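Local coordinates for pectinesterase 1 (Solanum lycopersicum, PDB 1XG2), which hydrolyses the methyl esters of pectin, releasing methanol and free galacturonosyl carboxylates, and may prepare fruit cell walls for softening during ripening, at residues P216-R221 against G244-D249; T149-F154 against Q177-T182; W223-R228 against G250-K255. All coordinates share one frame; numbering follows the deposited sequence.

Interaction 1 (P216-R221 against G244-D249); sequences PTYLGR and GWAEWD
Two backbone hydrogen bonds tie Leu219 and Gly220 to the 244-249 loop: Leu219 N gives to Gly244 O at 2.8 Å, and Ala246 N gives to Gly220 O at 3.0 Å. Ala246 O, buried without a hydrogen-bond partner, takes a CA-H...O contact from Arg221 CA. CH-pi contacts run both ways across the contact. Ala246 CB stands over the centre of the Tyr218 ring, 3.7 Å from its centroid, while Leu219 CB sits over one face of Trp245, 3.5 Å from the centroid of the six-membered ring. Leu219 CD1 extends this apolar patch to Trp245 CZ2.

Polar and cationic groups meet at Arg221. Its CG lies between the backbone N and the carbonyl carbon (chi1 57°), and the chain then runs extended to NE beside Trp248. Trp248 CZ3 lies over one guanidinium face, 3.5 Å from Arg221 CZ, the two planes 52° apart. In the guanidinium plane, a water accepts from Arg221 NH1 (3.0 Å) and donates to Glu247 O. Arg221 NE forms a salt bridge with Asp153, the predicted nucleophile; the arginine itself is inferred to bind substrate. Strand 217-220 ends one parallel sheet of the right-handed beta-helix, beside strand 179-184, and the loop between strands 235-236 and 258-262 packs along it.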
ATOM      1  N   PRO A 216      18.464  -3.140 -16.862  1.00 16.31           N
ATOM      2  CA  PRO A 216      18.531  -1.851 -16.186  1.00 15.97           C
ATOM      3  C   PRO A 216      17.641  -1.879 -14.953  1.00 15.08           C
ATOM      4  O   PRO A 216      16.717  -2.696 -14.884  1.00 14.82           O
ATOM      5  CB  PRO A 216      17.962  -0.890 -17.229  1.00 15.98           C
ATOM      6  CG  PRO A 216      16.959  -1.724 -17.955  1.00 16.67           C
ATOM      7  CD  PRO A 216      17.568  -3.090 -18.033  1.00 16.19           C
ATOM      8  N   THR A 217      17.945  -1.020 -13.990  1.00 14.20           N
ATOM      9  CA  THR A 217      17.126  -0.871 -12.798  1.00 13.28           C
ATOM     10  C   THR A 217      16.823   0.599 -12.616  1.00 12.65           C
ATOM     11  O   THR A 217      17.726   1.430 -12.630  1.00 13.11           O
ATOM     12  CB  THR A 217      17.871  -1.413 -11.567  1.00 13.38           C
ATOM     13  OG1 THR A 217      18.072  -2.826 -11.696  1.00 12.11           O
ATOM     14  CG2 THR A 217      17.044  -1.260 -10.315  1.00 11.80           C
ATOM     15  N   TYR A 218      15.548   0.918 -12.455  1.00 12.24           N
ATOM     16  CA  TYR A 218      15.130   2.276 -12.189  1.00 12.29           C
ATOM     17  C   TYR A 218      14.554   2.351 -10.784  1.00 11.86           C
ATOM     18  O   TYR A 218      14.087   1.362 -10.243  1.00 11.45           O
ATOM     19  CB  TYR A 218      14.071   2.722 -13.186  1.00 12.71           C
ATOM     20  CG  TYR A 218      14.520   2.702 -14.641  1.00 14.18           C
ATOM     21  CD1 TYR A 218      14.455   1.539 -15.385  1.00 15.63           C
ATOM     22  CD2 TYR A 218      15.009   3.858 -15.262  1.00 15.88           C
ATOM     23  CE1 TYR A 218      14.851   1.508 -16.715  1.00 15.94           C
ATOM     24  CE2 TYR A 218      15.409   3.840 -16.604  1.00 15.60           C
ATOM     25  CZ  TYR A 218      15.331   2.657 -17.317  1.00 16.89           C
ATOM     26  OH  TYR A 218      15.709   2.606 -18.645  1.00 18.76           O
ATOM     27  N   LEU A 219      14.582   3.542 -10.213  1.00 11.61           N
ATOM     28  CA  LEU A 219      14.000   3.807  -8.904  1.00 11.76           C
ATOM     29  C   LEU A 219      12.483   3.669  -8.903  1.00 11.69           C
ATOM     30  O   LEU A 219      11.895   3.268  -7.898  1.00 12.02           O
ATOM     31  CB  LEU A 219      14.409   5.200  -8.419  1.00 11.58           C
ATOM     32  CG  LEU A 219      15.905   5.381  -8.171  1.00 12.09           C
ATOM     33  CD1 LEU A 219      16.239   6.871  -7.935  1.00 13.35           C
ATOM     34  CD2 LEU A 219      16.384   4.512  -7.010  1.00 12.46           C
ATOM     35  N   GLY A 220      11.845   4.021 -10.013  1.00 12.20           N
ATOM     36  CA  GLY A 220      10.416   3.840 -10.145  1.00 12.16           C
ATOM     37  C   GLY A 220       9.859   4.194 -11.509  1.00 12.31           C
ATOM     38  O   GLY A 220      10.562   4.753 -12.361  1.00 12.83           O
ATOM     39  N   ARG A 221       8.600   3.822 -11.705  1.00 11.98           N
ATOM     40  CA  ARG A 221       7.797   4.250 -12.837  1.00 12.64           C
ATOM     41  C   ARG A 221       6.372   4.533 -12.342  1.00 12.91           C
ATOM     42  O   ARG A 221       5.924   3.932 -11.360  1.00 12.82           O
ATOM     43  CB  ARG A 221       7.810   3.205 -13.964  1.00 12.27           C
ATOM     44  CG  ARG A 221       7.337   1.807 -13.590  1.00 13.53           C
ATOM     45  CD  ARG A 221       7.362   0.842 -14.765  1.00 13.52           C
ATOM     46  NE  ARG A 221       6.738  -0.433 -14.461  1.00 14.06           N
ATOM     47  CZ  ARG A 221       6.301  -1.289 -15.382  1.00 16.87           C
ATOM     48  NH1 ARG A 221       6.422  -1.027 -16.688  1.00 16.44           N
ATOM     49  NH2 ARG A 221       5.722  -2.409 -15.004  1.00 16.56           N
ATOM     50  N   GLY A 244      17.391   7.400 -13.961  1.00 14.90           N
ATOM     51  CA  GLY A 244      16.858   7.332 -12.609  1.00 14.50           C
ATOM     52  C   GLY A 244      15.475   6.714 -12.525  1.00 14.39           C
ATOM     53  O   GLY A 244      15.222   5.870 -11.665  1.00 13.37           O
ATOM     54  N   TRP A 245      14.586   7.162 -13.408  1.00 13.78           N
ATOM     55  CA  TRP A 245      13.179   6.805 -13.393  1.00 13.62           C
ATOM     56  C   TRP A 245      12.742   6.482 -14.814  1.00 14.39           C
ATOM     57  O   TRP A 245      13.358   6.952 -15.797  1.00 14.65           O
ATOM     58  CB  TRP A 245      12.349   7.967 -12.800  1.00 13.29           C
ATOM     59  CG  TRP A 245      12.895   8.452 -11.491  1.00 11.74           C
ATOM     60  CD1 TRP A 245      13.952   9.285 -11.316  1.00 12.69           C
ATOM     61  CD2 TRP A 245      12.442   8.101 -10.162  1.00 12.06           C
ATOM     62  NE1 TRP A 245      14.186   9.490  -9.979  1.00 12.39           N
ATOM     63  CE2 TRP A 245      13.273   8.776  -9.246  1.00 11.90           C
ATOM     64  CE3 TRP A 245      11.412   7.293  -9.658  1.00 11.69           C
ATOM     65  CZ2 TRP A 245      13.109   8.684  -7.866  1.00 12.75           C
ATOM     66  CZ3 TRP A 245      11.237   7.211  -8.278  1.00 11.75           C
ATOM     67  CH2 TRP A 245      12.098   7.894  -7.397  1.00 12.79           C
ATOM     68  N   ALA A 246      11.700   5.665 -14.931  1.00 14.45           N
ATOM     69  CA  ALA A 246      11.226   5.186 -16.225  1.00 14.79           C
ATOM     70  C   ALA A 246       9.777   5.550 -16.477  1.00 15.51           C
ATOM     71  O   ALA A 246       8.958   5.658 -15.557  1.00 15.25           O
ATOM     72  CB  ALA A 246      11.395   3.679 -16.322  1.00 14.92           C
ATOM     73  N   GLU A 247       9.466   5.721 -17.753  1.00 15.92           N
ATOM     74  CA  GLU A 247       8.105   5.916 -18.190  1.00 16.44           C
ATOM     75  C   GLU A 247       7.268   4.677 -17.886  1.00 16.57           C
ATOM     76  O   GLU A 247       7.778   3.546 -17.901  1.00 16.49           O
ATOM     77  CB  GLU A 247       8.096   6.197 -19.698  1.00 16.64           C
ATOM     78  CG  GLU A 247       8.763   7.518 -20.066  1.00 18.01           C
ATOM     79  CD  GLU A 247       8.823   7.753 -21.574  1.00 20.62           C
ATOM     80  OE1 GLU A 247       8.396   6.863 -22.330  1.00 20.92           O
ATOM     81  OE2 GLU A 247       9.301   8.831 -21.987  1.00 19.94           O
ATOM     82  N   TRP A 248       5.988   4.901 -17.612  1.00 16.75           N
ATOM     83  CA  TRP A 248       5.010   3.834 -17.551  1.00 17.23           C
ATOM     84  C   TRP A 248       4.468   3.566 -18.955  1.00 18.32           C
ATOM     85  O   TRP A 248       4.448   2.429 -19.411  1.00 17.65           O
ATOM     86  CB  TRP A 248       3.853   4.211 -16.622  1.00 17.27           C
ATOM     87  CG  TRP A 248       2.794   3.156 -16.525  1.00 16.90           C
ATOM     88  CD1 TRP A 248       1.603   3.126 -17.190  1.00 17.41           C
ATOM     89  CD2 TRP A 248       2.825   1.978 -15.708  1.00 17.41           C
ATOM     90  NE1 TRP A 248       0.890   2.005 -16.835  1.00 17.91           N
ATOM     91  CE2 TRP A 248       1.624   1.279 -15.932  1.00 17.91           C
ATOM     92  CE3 TRP A 248       3.747   1.448 -14.797  1.00 17.51           C
ATOM     93  CZ2 TRP A 248       1.329   0.080 -15.305  1.00 18.23           C
ATOM     94  CZ3 TRP A 248       3.458   0.255 -14.173  1.00 18.21           C
ATOM     95  CH2 TRP A 248       2.251  -0.412 -14.420  1.00 18.81           C
ATOM     96  N   ASP A 249       3.989   4.626 -19.604  1.00 19.51           N
ATOM     97  CA  ASP A 249       3.405   4.537 -20.938  1.00 20.28           C
ATOM     98  C   ASP A 249       3.552   5.889 -21.618  1.00 20.71           C
ATOM     99  O   ASP A 249       2.697   6.775 -21.470  1.00 20.22           O
ATOM    100  CB  ASP A 249       1.927   4.156 -20.828  1.00 20.86           C
ATOM    101  CG  ASP A 249       1.272   3.931 -22.187  1.00 23.30           C
ATOM    102  OD1 ASP A 249       0.029   3.822 -22.240  1.00 26.80           O
ATOM    103  OD2 ASP A 249       1.923   3.841 -23.245  1.00 25.13           O
TER
HETATM  104  O   HOH W   1       7.980   0.958 -18.347  1.00 21.51           O

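Interaction 2 (T149-F154 against Q177-T182); sequences TGTVDF and QQNMVT
The Phe154 ring lies between backbone groups of both segments. Gly150 N sits over the centre of one face, 3.6 Å above the plane, with Thr149 C nearer the rim; Val181 O lies over the centre of the opposite face. Thr151 O is at the edge, in plane. With CG between the backbone N and carbonyl carbon (chi1 74°), the ring is carried alongside Val181, whose CG1 reaches Phe154 CZ at 4.0 Å and whose CA makes an off-centre CH-pi contact.

Two backbone hydrogen bonds join the segments. Met180 N gives to Thr151 O at 3.0 Å, tilted 22° from the carbonyl plane, and Phe154 N gives to Met180 O at 3.1 Å, nearly straight on to the carbonyl. The chain from Thr151 to Phe154 is thereby tied to both the N and the O of Met180. Asp153, the predicted nucleophile, lies between the two bonded residues. Its side chain runs beside that of Met180, with OD1 3.5 Å from Met180 CB; the same oxygen is paired with Arg221, which probably helps fix the carboxylate's orientation next to Asp132, the predicted proton donor.

Farther along, Asn179 OD1 comes across to the Thr151 side chain, 3.2 Å from Thr151 CB, while its ND2 bonds to Arg171 O. The Val152 and Gln177 side chains cross at about a right angle, with Val152 CG2 3.9 Å from Gln177 NE2, and a water links Thr151 OG1 to Gln177 OE1, which also accepts from Gly174 N. The 149-154 segment leads from strand 147-150 of one parallel sheet of the beta-helix to strand 155-157, the neighbour of strand 179-184 in another.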
ATOM      1  N   THR A 149      13.470  -7.794  -1.793  1.00 10.48           N
ATOM      2  CA  THR A 149      14.056  -8.076  -3.089  1.00 10.16           C
ATOM      3  C   THR A 149      13.016  -8.400  -4.161  1.00 10.59           C
ATOM      4  O   THR A 149      11.971  -8.998  -3.896  1.00 10.06           O
ATOM      5  CB  THR A 149      15.136  -9.176  -2.954  1.00 10.36           C
ATOM      6  OG1 THR A 149      15.843  -9.318  -4.187  1.00 11.13           O
ATOM      7  CG2 THR A 149      14.531 -10.561  -2.686  1.00 11.17           C
ATOM      8  N   GLY A 150      13.304  -7.974  -5.384  1.00 10.63           N
ATOM      9  CA  GLY A 150      12.420  -8.243  -6.504  1.00 11.03           C
ATOM     10  C   GLY A 150      12.963  -7.720  -7.818  1.00 11.42           C
ATOM     11  O   GLY A 150      14.133  -7.350  -7.921  1.00 11.42           O
ATOM     12  N   THR A 151      12.092  -7.645  -8.818  1.00 11.84           N
ATOM     13  CA  THR A 151      12.490  -7.198 -10.145  1.00 12.10           C
ATOM     14  C   THR A 151      11.623  -6.036 -10.607  1.00 11.96           C
ATOM     15  O   THR A 151      12.006  -4.875 -10.441  1.00 12.16           O
ATOM     16  CB  THR A 151      12.387  -8.356 -11.142  1.00 11.91           C
ATOM     17  OG1 THR A 151      11.121  -9.009 -10.994  1.00 11.79           O
ATOM     18  CG2 THR A 151      13.412  -9.408 -10.843  1.00 11.30           C
ATOM     19  N   VAL A 152      10.455  -6.360 -11.162  1.00 12.46           N
ATOM     20  CA  VAL A 152       9.566  -5.388 -11.774  1.00 12.84           C
ATOM     21  C   VAL A 152       8.539  -4.912 -10.737  1.00 12.70           C
ATOM     22  O   VAL A 152       7.759  -5.707 -10.227  1.00 12.68           O
ATOM     23  CB  VAL A 152       8.812  -6.008 -12.992  1.00 13.25           C
ATOM     24  CG1 VAL A 152       7.854  -5.006 -13.601  1.00 13.70           C
ATOM     25  CG2 VAL A 152       9.797  -6.547 -14.053  1.00 14.22           C
ATOM     26  N   ASP A 153       8.575  -3.616 -10.426  1.00 11.95           N
ATOM     27  CA  ASP A 153       7.607  -2.958  -9.552  1.00 11.65           C
ATOM     28  C   ASP A 153       7.569  -3.619  -8.186  1.00 11.35           C
ATOM     29  O   ASP A 153       6.497  -3.957  -7.705  1.00 11.29           O
ATOM     30  CB  ASP A 153       6.191  -3.023 -10.155  1.00 11.79           C
ATOM     31  CG  ASP A 153       6.082  -2.346 -11.496  1.00 12.60           C
ATOM     32  OD1 ASP A 153       6.992  -1.564 -11.887  1.00 12.66           O
ATOM     33  OD2 ASP A 153       5.097  -2.541 -12.231  1.00 12.43           O
ATOM     34  N   PHE A 154       8.723  -3.835  -7.566  1.00 10.83           N
ATOM     35  CA  PHE A 154       8.744  -4.724  -6.410  1.00 10.96           C
ATOM     36  C   PHE A 154       8.296  -4.077  -5.090  1.00 10.62           C
ATOM     37  O   PHE A 154       8.016  -4.781  -4.108  1.00 11.15           O
ATOM     38  CB  PHE A 154      10.028  -5.579  -6.343  1.00 10.62           C
ATOM     39  CG  PHE A 154      11.307  -4.865  -5.931  1.00 10.36           C
ATOM     40  CD1 PHE A 154      11.624  -4.715  -4.594  1.00 11.07           C
ATOM     41  CD2 PHE A 154      12.273  -4.522  -6.875  1.00  9.15           C
ATOM     42  CE1 PHE A 154      12.818  -4.140  -4.203  1.00 10.13           C
ATOM     43  CE2 PHE A 154      13.490  -3.968  -6.486  1.00  8.80           C
ATOM     44  CZ  PHE A 154      13.751  -3.772  -5.130  1.00 10.85           C
ATOM     45  N   GLN A 177      13.553  -7.804 -19.505  1.00 16.40           N
ATOM     46  CA  GLN A 177      12.848  -7.075 -18.466  1.00 15.72           C
ATOM     47  C   GLN A 177      13.689  -5.934 -17.948  1.00 14.86           C
ATOM     48  O   GLN A 177      14.915  -5.925 -18.082  1.00 14.84           O
ATOM     49  CB  GLN A 177      12.418  -8.004 -17.338  1.00 15.39           C
ATOM     50  CG  GLN A 177      11.263  -8.896 -17.757  1.00 16.18           C
ATOM     51  CD  GLN A 177      10.640  -9.633 -16.593  1.00 15.72           C
ATOM     52  OE1 GLN A 177      11.348 -10.230 -15.789  1.00 16.62           O
ATOM     53  NE2 GLN A 177       9.320  -9.575 -16.487  1.00 15.82           N
ATOM     54  N   GLN A 178      13.002  -4.958 -17.365  1.00 14.11           N
ATOM     55  CA  GLN A 178      13.619  -3.806 -16.731  1.00 13.64           C
ATOM     56  C   GLN A 178      13.113  -3.712 -15.285  1.00 13.16           C
ATOM     57  O   GLN A 178      11.897  -3.708 -15.040  1.00 13.09           O
ATOM     58  CB  GLN A 178      13.230  -2.543 -17.472  1.00 13.56           C
ATOM     59  CG  GLN A 178      13.514  -2.560 -18.977  1.00 15.29           C
ATOM     60  CD  GLN A 178      13.385  -1.172 -19.603  1.00 18.95           C
ATOM     61  OE1 GLN A 178      14.227  -0.762 -20.416  1.00 24.90           O
ATOM     62  NE2 GLN A 178      12.355  -0.449 -19.221  1.00 17.30           N
ATOM     63  N   ASN A 179      14.041  -3.663 -14.341  1.00 13.02           N
ATOM     64  CA  ASN A 179      13.686  -3.614 -12.921  1.00 12.99           C
ATOM     65  C   ASN A 179      13.201  -2.218 -12.537  1.00 12.61           C
ATOM     66  O   ASN A 179      13.724  -1.219 -13.018  1.00 13.15           O
ATOM     67  CB  ASN A 179      14.870  -3.991 -12.039  1.00 12.41           C
ATOM     68  CG  ASN A 179      15.259  -5.444 -12.169  1.00 12.58           C
ATOM     69  OD1 ASN A 179      14.444  -6.275 -12.544  1.00 12.43           O
ATOM     70  ND2 ASN A 179      16.523  -5.759 -11.854  1.00 12.73           N
ATOM     71  N   MET A 180      12.194  -2.180 -11.674  1.00 12.78           N
ATOM     72  CA  MET A 180      11.668  -0.948 -11.103  1.00 12.26           C
ATOM     73  C   MET A 180      11.503  -1.196  -9.609  1.00 12.11           C
ATOM     74  O   MET A 180      10.676  -2.025  -9.204  1.00 12.18           O
ATOM     75  CB  MET A 180      10.302  -0.593 -11.694  1.00 12.53           C
ATOM     76  CG  MET A 180      10.207  -0.687 -13.185  1.00 12.65           C
ATOM     77  SD  MET A 180      10.916   0.766 -13.940  1.00 14.72           S
ATOM     78  CE  MET A 180      11.226   0.130 -15.588  1.00 15.89           C
ATOM     79  N   VAL A 181      12.269  -0.472  -8.803  1.00 11.34           N
ATOM     80  CA  VAL A 181      12.191  -0.592  -7.337  1.00 11.30           C
ATOM     81  C   VAL A 181      10.800  -0.241  -6.849  1.00 11.08           C
ATOM     82  O   VAL A 181      10.234  -0.969  -6.037  1.00 11.67           O
ATOM     83  CB  VAL A 181      13.218   0.293  -6.621  1.00 10.45           C
ATOM     84  CG1 VAL A 181      13.100   0.151  -5.092  1.00 10.35           C
ATOM     85  CG2 VAL A 181      14.638  -0.078  -7.062  1.00 10.56           C
ATOM     86  N   THR A 182      10.248   0.856  -7.364  1.00 11.16           N
ATOM     87  CA  THR A 182       8.882   1.279  -6.996  1.00 11.40           C
ATOM     88  C   THR A 182       7.952   1.421  -8.193  1.00 10.78           C
ATOM     89  O   THR A 182       8.386   1.689  -9.308  1.00 11.41           O
ATOM     90  CB  THR A 182       8.868   2.605  -6.212  1.00 11.19           C
ATOM     91  OG1 THR A 182       9.363   3.683  -7.025  1.00 11.12           O
ATOM     92  CG2 THR A 182       9.788   2.548  -5.014  1.00 11.12           C
TER
HETATM   93  O   HOH W   2      10.467 -10.437 -13.190  1.00  9.59           O

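Interaction 3 (W223-R228 against G250-K255); sequences WKEYSR and GDFALK
Phe252 reaches the 223-228 loop with the end of its ring, meeting backbone rather than side chains at the closest points. Its CE2 lies 3.6 Å from Trp223 O, and its CZ lies 3.6 Å from Glu225 N and 4.1 Å from Glu225 CB. Phe252 CG is anti to its backbone N (chi1 175°), which carries the ring out to the Trp223-Glu225 backbone. Beside it, Ala253 CB touches Glu225 O at 3.5 Å and also sits over one face of the Phe252 ring, toward its rim. No hydrogen bond crosses between the two segments. An alanine in place of Phe252 would probably open a gap beside the Trp223-Glu225 backbone and leave Ala253 CB without the ring it packs on.

Behind these contacts, each segment is shaped by a beta turn. A type I turn from Lys224 to Ser227 is closed by Ser227 N to Lys224 O (3.1 Å), and a type II turn from Asp251 to Leu254 has a weak bond from Leu254 N to Asp251 O, with Ala253 at positive phi. Thr256 OG1 bonds to Glu225 O, adding a hydrogen bond to these van der Waals contacts. Farther from Phe252, Lys224 CE lies over a face of the Trp223 ring and Lys224 NZ forms a salt bridge with Asp117 of the inhibitor chain. Both loops join strands of the right-handed parallel beta-helix of the pectinesterase fold; Trp223, inferred to bind substrate, and the inhibitor contact are consistent with a place beside the substrate-binding site.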
ATOM      1  N   TRP A 223       2.892   4.121 -12.062  1.00 13.13           N
ATOM      2  CA  TRP A 223       1.757   3.226 -12.264  1.00 13.22           C
ATOM      3  C   TRP A 223       0.491   4.059 -12.389  1.00 13.12           C
ATOM      4  O   TRP A 223      -0.358   3.786 -13.251  1.00 12.99           O
ATOM      5  CB  TRP A 223       1.656   2.246 -11.084  1.00 13.30           C
ATOM      6  CG  TRP A 223       0.517   1.268 -11.091  1.00 13.15           C
ATOM      7  CD1 TRP A 223      -0.201   0.842 -12.163  1.00 14.61           C
ATOM      8  CD2 TRP A 223      -0.018   0.570  -9.950  1.00 13.45           C
ATOM      9  NE1 TRP A 223      -1.155  -0.060 -11.764  1.00 14.35           N
ATOM     10  CE2 TRP A 223      -1.059  -0.253 -10.409  1.00 13.81           C
ATOM     11  CE3 TRP A 223       0.278   0.570  -8.586  1.00 14.07           C
ATOM     12  CZ2 TRP A 223      -1.813  -1.064  -9.555  1.00 13.41           C
ATOM     13  CZ3 TRP A 223      -0.466  -0.235  -7.734  1.00 14.60           C
ATOM     14  CH2 TRP A 223      -1.498  -1.044  -8.217  1.00 14.25           C
ATOM     15  N   LYS A 224       0.376   5.087 -11.547  1.00 12.89           N
ATOM     16  CA  LYS A 224      -0.800   5.958 -11.566  1.00 13.69           C
ATOM     17  C   LYS A 224      -0.411   7.409 -11.709  1.00 13.71           C
ATOM     18  O   LYS A 224       0.755   7.771 -11.561  1.00 13.26           O
ATOM     19  CB  LYS A 224      -1.671   5.738 -10.326  1.00 13.74           C
ATOM     20  CG  LYS A 224      -2.152   4.299 -10.162  1.00 14.57           C
ATOM     21  CD  LYS A 224      -3.213   3.951 -11.217  1.00 17.43           C
ATOM     22  CE  LYS A 224      -3.511   2.476 -11.265  1.00 19.51           C
ATOM     23  NZ  LYS A 224      -4.598   2.121 -10.339  1.00 21.83           N
ATOM     24  N   GLU A 225      -1.412   8.237 -11.995  1.00 14.06           N
ATOM     25  CA  GLU A 225      -1.195   9.574 -12.540  1.00 14.18           C
ATOM     26  C   GLU A 225      -0.475  10.520 -11.575  1.00 14.00           C
ATOM     27  O   GLU A 225       0.328  11.369 -11.998  1.00 13.00           O
ATOM     28  CB  GLU A 225      -2.545  10.166 -12.949  1.00 14.78           C
ATOM     29  CG  GLU A 225      -2.456  11.370 -13.867  1.00 16.96           C
ATOM     30  CD  GLU A 225      -3.831  11.936 -14.233  1.00 20.28           C
ATOM     31  OE1 GLU A 225      -3.882  12.978 -14.915  1.00 22.25           O
ATOM     32  OE2 GLU A 225      -4.856  11.335 -13.839  1.00 21.84           O
ATOM     33  N   TYR A 226      -0.775  10.368 -10.285  1.00 13.16           N
ATOM     34  CA  TYR A 226      -0.141  11.157  -9.239  1.00 12.78           C
ATOM     35  C   TYR A 226       0.846  10.360  -8.382  1.00 12.15           C
ATOM     36  O   TYR A 226       0.983  10.613  -7.182  1.00 11.95           O
ATOM     37  CB  TYR A 226      -1.218  11.831  -8.398  1.00 13.51           C
ATOM     38  CG  TYR A 226      -1.945  12.878  -9.210  1.00 14.99           C
ATOM     39  CD1 TYR A 226      -2.996  12.533 -10.045  1.00 17.29           C
ATOM     40  CD2 TYR A 226      -1.532  14.199  -9.190  1.00 17.07           C
ATOM     41  CE1 TYR A 226      -3.651  13.512 -10.827  1.00 18.75           C
ATOM     42  CE2 TYR A 226      -2.178  15.170  -9.955  1.00 19.06           C
ATOM     43  CZ  TYR A 226      -3.229  14.817 -10.766  1.00 19.83           C
ATOM     44  OH  TYR A 226      -3.858  15.782 -11.520  1.00 22.81           O
ATOM     45  N   SER A 227       1.568   9.440  -9.029  1.00 11.51           N
ATOM     46  CA  SER A 227       2.629   8.650  -8.404  1.00 11.37           C
ATOM     47  C   SER A 227       3.527   9.571  -7.595  1.00 11.28           C
ATOM     48  O   SER A 227       3.914  10.633  -8.067  1.00 10.60           O
ATOM     49  CB  SER A 227       3.459   7.922  -9.477  1.00 11.99           C
ATOM     50  OG  SER A 227       4.283   6.915  -8.932  1.00 11.88           O
ATOM     51  N   ARG A 228       3.841   9.183  -6.367  1.00 10.55           N
ATOM     52  CA  ARG A 228       4.615  10.040  -5.482  1.00 11.34           C
ATOM     53  C   ARG A 228       5.613   9.234  -4.666  1.00 11.03           C
ATOM     54  O   ARG A 228       5.234   8.470  -3.787  1.00 10.91           O
ATOM     55  CB  ARG A 228       3.703  10.837  -4.562  1.00 11.69           C
ATOM     56  CG  ARG A 228       4.462  11.768  -3.637  1.00 15.04           C
ATOM     57  CD  ARG A 228       3.684  12.973  -3.199  1.00 18.78           C
ATOM     58  NE  ARG A 228       2.720  12.587  -2.188  1.00 20.93           N
ATOM     59  CZ  ARG A 228       2.401  13.313  -1.130  1.00 25.74           C
ATOM     60  NH1 ARG A 228       2.935  14.511  -0.936  1.00 29.07           N
ATOM     61  NH2 ARG A 228       1.515  12.846  -0.258  1.00 25.56           N
ATOM     62  N   GLY A 250       4.649   6.057 -22.346  1.00 21.20           N
ATOM     63  CA  GLY A 250       4.956   7.331 -22.965  1.00 21.37           C
ATOM     64  C   GLY A 250       4.972   8.462 -21.955  1.00 21.87           C
ATOM     65  O   GLY A 250       5.646   8.379 -20.916  1.00 22.23           O
ATOM     66  N   ASP A 251       4.198   9.506 -22.233  1.00 21.63           N
ATOM     67  CA  ASP A 251       4.188  10.690 -21.386  1.00 22.14           C
ATOM     68  C   ASP A 251       3.123  10.677 -20.261  1.00 20.76           C
ATOM     69  O   ASP A 251       2.912  11.686 -19.598  1.00 20.66           O
ATOM     70  CB  ASP A 251       4.074  11.959 -22.249  1.00 22.78           C
ATOM     71  CG  ASP A 251       2.705  12.130 -22.903  1.00 26.01           C
ATOM     72  OD1 ASP A 251       1.779  11.307 -22.676  1.00 28.35           O
ATOM     73  OD2 ASP A 251       2.477  13.089 -23.675  1.00 29.59           O
ATOM     74  N   PHE A 252       2.455   9.548 -20.060  1.00 19.43           N
ATOM     75  CA  PHE A 252       1.530   9.393 -18.932  1.00 18.89           C
ATOM     76  C   PHE A 252       2.183   9.799 -17.612  1.00 17.87           C
ATOM     77  O   PHE A 252       3.277   9.330 -17.279  1.00 17.96           O
ATOM     78  CB  PHE A 252       1.032   7.952 -18.838  1.00 18.89           C
ATOM     79  CG  PHE A 252       0.171   7.671 -17.622  1.00 19.12           C
ATOM     80  CD1 PHE A 252      -1.123   8.156 -17.544  1.00 19.22           C
ATOM     81  CD2 PHE A 252       0.662   6.911 -16.564  1.00 18.49           C
ATOM     82  CE1 PHE A 252      -1.914   7.894 -16.428  1.00 19.64           C
ATOM     83  CE2 PHE A 252      -0.125   6.640 -15.446  1.00 18.76           C
ATOM     84  CZ  PHE A 252      -1.405   7.120 -15.376  1.00 18.88           C
ATOM     85  N   ALA A 253       1.525  10.714 -16.906  1.00 17.40           N
ATOM     86  CA  ALA A 253       1.855  11.081 -15.527  1.00 16.63           C
ATOM     87  C   ALA A 253       3.062  11.994 -15.367  1.00 16.41           C
ATOM     88  O   ALA A 253       3.333  12.456 -14.265  1.00 15.34           O
ATOM     89  CB  ALA A 253       2.037   9.823 -14.671  1.00 16.46           C
ATOM     90  N   LEU A 254       3.787  12.280 -16.446  1.00 16.10           N
ATOM     91  CA  LEU A 254       5.110  12.888 -16.300  1.00 16.29           C
ATOM     92  C   LEU A 254       5.066  14.313 -15.734  1.00 16.59           C
ATOM     93  O   LEU A 254       6.028  14.764 -15.125  1.00 16.93           O
ATOM     94  CB  LEU A 254       5.886  12.847 -17.628  1.00 16.31           C
ATOM     95  CG  LEU A 254       6.103  11.456 -18.224  1.00 15.85           C
ATOM     96  CD1 LEU A 254       7.079  11.524 -19.396  1.00 16.67           C
ATOM     97  CD2 LEU A 254       6.577  10.457 -17.163  1.00 16.37           C
ATOM     98  N   LYS A 255       3.938  14.994 -15.890  1.00 17.04           N
ATOM     99  CA  LYS A 255       3.749  16.322 -15.320  1.00 17.67           C
ATOM    100  C   LYS A 255       3.115  16.311 -13.932  1.00 17.01           C
ATOM    101  O   LYS A 255       3.236  17.289 -13.198  1.00 16.76           O
ATOM    102  CB  LYS A 255       2.853  17.162 -16.239  1.00 18.54           C
ATOM    103  CG  LYS A 255       3.414  17.436 -17.640  1.00 22.35           C
ATOM    104  CD  LYS A 255       2.389  18.251 -18.471  1.00 27.12           C
ATOM    105  CE  LYS A 255       3.000  18.848 -19.744  1.00 29.81           C
ATOM    106  NZ  LYS A 255       2.009  18.875 -20.853  1.00 32.44           N
TER

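Overall arrangement
Along the chain, interaction 2 closes before either of the others opens, whereas interactions 1 and 3 interleave, their segments alternating from 216 to 255. Interactions 1 and 2, centres about 9 Å apart, share the parallel sheet of the beta-helix in which strands 179-184 and 217-220 are neighbours; a probable hydrogen bond between Thr182 OG1 and Leu219 O joins them, as does the Arg221-Asp153 pair. The centre of interaction 3 is about 11 Å from that of interaction 1, which it touches where Trp248 meets Trp223, and about 17 Å from that of interaction 2, without contact. The series leads from the predicted catalytic aspartate to the inferred substrate-binding tryptophan where the inhibitor docks.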